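Local coordinates for IscA (Thermosynechococcus elongatus, PDB 1X0G), which binds a [2Fe-2S] cluster and probably serves as a scaffold on which iron-sulfur clusters are assembled, at residues P6-E11 against G88-H93. Numbering follows the deposited sequence.
Sequences PAAIQE and GAFRFH
The ring of Phe90 meets the helix through its outer end: Ala8 lies at its edge, near the ring plane, with CB 4.2 Å from Phe90 CE2, while Glu11 reaches the neighbouring corner obliquely, its CG 4.0 Å from Phe90 CZ. The carboxylate of Glu11 is turned 64° from the plane of the ring. Ala8 and Glu11 stand three residues apart on helix 6-15, and the backbone bond from Glu11 N to Ala7 O (3.1 Å) belongs to the turn that carries both. With CG anti to the backbone N (chi1 175°), the methylene of Glu11 is carried to the ring; the bend at chi2 then directs the carboxylate. The strand 89-93 is an outer strand of its sheet within this chain, next to 78-82, from which Tyr81 packs edge-to-face with Phe90 and also touches Glu11. Leu44 of strand 40-46 in the same chain and Leu85 of a neighbouring subunit also pack on Phe90. About 12 Å separates the Phe90 side chain from the bound cluster, so this is helix-on-sheet packing outside the cluster pocket. No hydrogen bond links the two segments: buried Ala8 and Phe90 meet by apolar packing alone, and partly exposed Glu11 lends the ring only its CG methylene.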
ATOM      1  N   PRO C   6      27.086   1.289 -19.597  1.00 67.63           N
ATOM      2  CA  PRO C   6      27.497   0.064 -20.279  1.00 67.92           C
ATOM      3  C   PRO C   6      27.619  -1.069 -19.266  1.00 67.92           C
ATOM      4  O   PRO C   6      27.168  -2.163 -19.528  1.00 68.62           O
ATOM      5  CB  PRO C   6      28.859   0.424 -20.879  1.00 66.66           C
ATOM      6  CG  PRO C   6      28.797   1.858 -21.040  1.00 66.17           C
ATOM      7  CD  PRO C   6      28.005   2.397 -19.879  1.00 67.77           C
ATOM      8  N   ALA C   7      28.164  -0.799 -18.092  1.00 68.10           N
ATOM      9  CA  ALA C   7      28.173  -1.810 -17.038  1.00 68.20           C
ATOM     10  C   ALA C   7      26.794  -2.526 -16.904  1.00 67.83           C
ATOM     11  O   ALA C   7      26.708  -3.764 -17.098  1.00 67.88           O
ATOM     12  CB  ALA C   7      28.693  -1.209 -15.683  1.00 68.12           C
ATOM     13  N   ALA C   8      25.720  -1.765 -16.639  1.00 67.33           N
ATOM     14  CA  ALA C   8      24.333  -2.331 -16.712  1.00 66.78           C
ATOM     15  C   ALA C   8      23.982  -3.064 -18.084  1.00 66.64           C
ATOM     16  O   ALA C   8      23.456  -4.168 -18.109  1.00 66.31           O
ATOM     17  CB  ALA C   8      23.340  -1.285 -16.340  1.00 65.38           C
ATOM     18  N   ILE C   9      24.356  -2.495 -19.216  1.00 67.40           N
ATOM     19  CA  ILE C   9      24.141  -3.171 -20.511  1.00 68.06           C
ATOM     20  C   ILE C   9      24.779  -4.535 -20.588  1.00 68.35           C
ATOM     21  O   ILE C   9      24.180  -5.496 -21.067  1.00 68.44           O
ATOM     22  CB  ILE C   9      24.717  -2.367 -21.674  1.00 67.81           C
ATOM     23  CG1 ILE C   9      24.056  -1.009 -21.763  1.00 68.40           C
ATOM     24  CG2 ILE C   9      24.516  -3.111 -22.975  1.00 67.99           C
ATOM     25  CD1 ILE C   9      22.584  -1.109 -22.136  1.00 70.69           C
ATOM     26  N   GLN C  10      26.017  -4.582 -20.122  1.00 69.26           N
ATOM     27  CA  GLN C  10      26.869  -5.765 -20.169  1.00 70.32           C
ATOM     28  C   GLN C  10      26.256  -6.859 -19.341  1.00 70.34           C
ATOM     29  O   GLN C  10      26.224  -8.014 -19.763  1.00 70.55           O
ATOM     30  CB  GLN C  10      28.268  -5.405 -19.639  1.00 70.83           C
ATOM     31  CG  GLN C  10      29.257  -6.538 -19.363  1.00 73.03           C
ATOM     32  CD  GLN C  10      30.692  -6.021 -19.515  1.00 78.45           C
ATOM     33  OE1 GLN C  10      30.939  -4.816 -19.331  1.00 80.72           O
ATOM     34  NE2 GLN C  10      31.639  -6.911 -19.891  1.00 79.94           N
ATOM     35  N   GLU C  11      25.770  -6.483 -18.164  1.00 70.07           N
ATOM     36  CA  GLU C  11      25.122  -7.424 -17.323  1.00 70.52           C
ATOM     37  C   GLU C  11      23.800  -7.843 -17.922  1.00 70.65           C
ATOM     38  O   GLU C  11      23.412  -8.996 -17.825  1.00 70.49           O
ATOM     39  CB  GLU C  11      24.849  -6.781 -15.988  1.00 71.17           C
ATOM     40  CG  GLU C  11      24.052  -7.668 -15.035  1.00 72.02           C
ATOM     41  CD  GLU C  11      24.803  -8.888 -14.539  1.00 75.48           C
ATOM     42  OE1 GLU C  11      26.004  -9.152 -14.889  1.00 78.98           O
ATOM     43  OE2 GLU C  11      24.157  -9.594 -13.772  1.00 76.44           O
ATOM     44  N   GLY C  88      26.436  -9.044  -7.885  1.00 58.15           N
ATOM     45  CA  GLY C  88      26.387  -7.720  -8.434  1.00 57.79           C
ATOM     46  C   GLY C  88      25.018  -7.268  -8.063  1.00 58.82           C
ATOM     47  O   GLY C  88      24.260  -8.025  -7.515  1.00 59.18           O
ATOM     48  N   ALA C  89      24.693  -6.027  -8.368  1.00 59.65           N
ATOM     49  CA  ALA C  89      23.341  -5.501  -8.199  1.00 59.70           C
ATOM     50  C   ALA C  89      23.216  -4.250  -9.045  1.00 61.27           C
ATOM     51  O   ALA C  89      24.180  -3.492  -9.218  1.00 61.14           O
ATOM     52  CB  ALA C  89      23.050  -5.195  -6.772  1.00 56.61           C
ATOM     53  N   PHE C  90      22.031  -4.046  -9.594  1.00 63.30           N
ATOM     54  CA  PHE C  90      21.702  -2.766 -10.209  1.00 64.79           C
ATOM     55  C   PHE C  90      21.655  -1.686  -9.199  1.00 65.43           C
ATOM     56  O   PHE C  90      21.319  -1.957  -8.074  1.00 65.90           O
ATOM     57  CB  PHE C  90      20.366  -2.867 -10.915  1.00 64.61           C
ATOM     58  CG  PHE C  90      20.432  -3.791 -12.056  1.00 65.14           C
ATOM     59  CD1 PHE C  90      19.998  -5.112 -11.919  1.00 63.13           C
ATOM     60  CD2 PHE C  90      21.070  -3.387 -13.245  1.00 62.41           C
ATOM     61  CE1 PHE C  90      20.156  -5.998 -12.978  1.00 63.27           C
ATOM     62  CE2 PHE C  90      21.173  -4.253 -14.342  1.00 62.22           C
ATOM     63  CZ  PHE C  90      20.736  -5.556 -14.209  1.00 61.58           C
ATOM     64  N   ARG C  91      22.029  -0.476  -9.615  1.00 66.25           N
ATOM     65  CA  ARG C  91      21.961   0.713  -8.779  1.00 67.05           C
ATOM     66  C   ARG C  91      21.125   1.632  -9.518  1.00 66.62           C
ATOM     67  O   ARG C  91      21.186   1.645 -10.726  1.00 66.97           O
ATOM     68  CB  ARG C  91      23.320   1.427  -8.673  1.00 66.80           C
ATOM     69  CG  ARG C  91      24.224   0.945  -7.613  1.00 70.65           C
ATOM     70  CD  ARG C  91      23.622   0.997  -6.183  1.00 79.20           C
ATOM     71  NE  ARG C  91      24.666   0.499  -5.279  1.00 82.36           N
ATOM     72  CZ  ARG C  91      24.935  -0.796  -5.083  1.00 82.70           C
ATOM     73  NH1 ARG C  91      24.180  -1.724  -5.693  1.00 81.60           N
ATOM     74  NH2 ARG C  91      25.958  -1.153  -4.286  1.00 79.81           N
ATOM     75  N   PHE C  92      20.419   2.482  -8.805  1.00 68.26           N
ATOM     76  CA  PHE C  92      19.550   3.461  -9.439  1.00 70.03           C
ATOM     77  C   PHE C  92      19.769   4.846  -8.944  1.00 70.62           C
ATOM     78  O   PHE C  92      19.858   5.087  -7.761  1.00 72.64           O
ATOM     79  CB  PHE C  92      18.153   3.120  -9.057  1.00 70.07           C
ATOM     80  CG  PHE C  92      17.745   1.808  -9.544  1.00 70.61           C
ATOM     81  CD1 PHE C  92      17.937   0.674  -8.764  1.00 68.39           C
ATOM     82  CD2 PHE C  92      17.215   1.666 -10.812  1.00 71.36           C
ATOM     83  CE1 PHE C  92      17.545  -0.586  -9.241  1.00 71.31           C
ATOM     84  CE2 PHE C  92      16.816   0.380 -11.283  1.00 68.96           C
ATOM     85  CZ  PHE C  92      16.966  -0.710 -10.509  1.00 67.56           C
ATOM     86  N   HIS C  93      19.812   5.781  -9.845  1.00 70.28           N
ATOM     87  CA  HIS C  93      19.956   7.121  -9.409  1.00 69.79           C
ATOM     88  C   HIS C  93      18.725   7.769 -10.015  1.00 68.91           C
ATOM     89  O   HIS C  93      18.583   7.834 -11.245  1.00 70.12           O
ATOM     90  CB  HIS C  93      21.260   7.692  -9.942  1.00 70.16           C
ATOM     91  CG  HIS C  93      22.457   6.881  -9.557  1.00 73.19           C
ATOM     92  ND1 HIS C  93      23.091   7.027  -8.340  1.00 74.99           N
ATOM     93  CD2 HIS C  93      23.143   5.920 -10.231  1.00 74.79           C
ATOM     94  CE1 HIS C  93      24.111   6.186  -8.281  1.00 75.15           C
ATOM     95  NE2 HIS C  93      24.157   5.496  -9.408  1.00 74.36           N
TER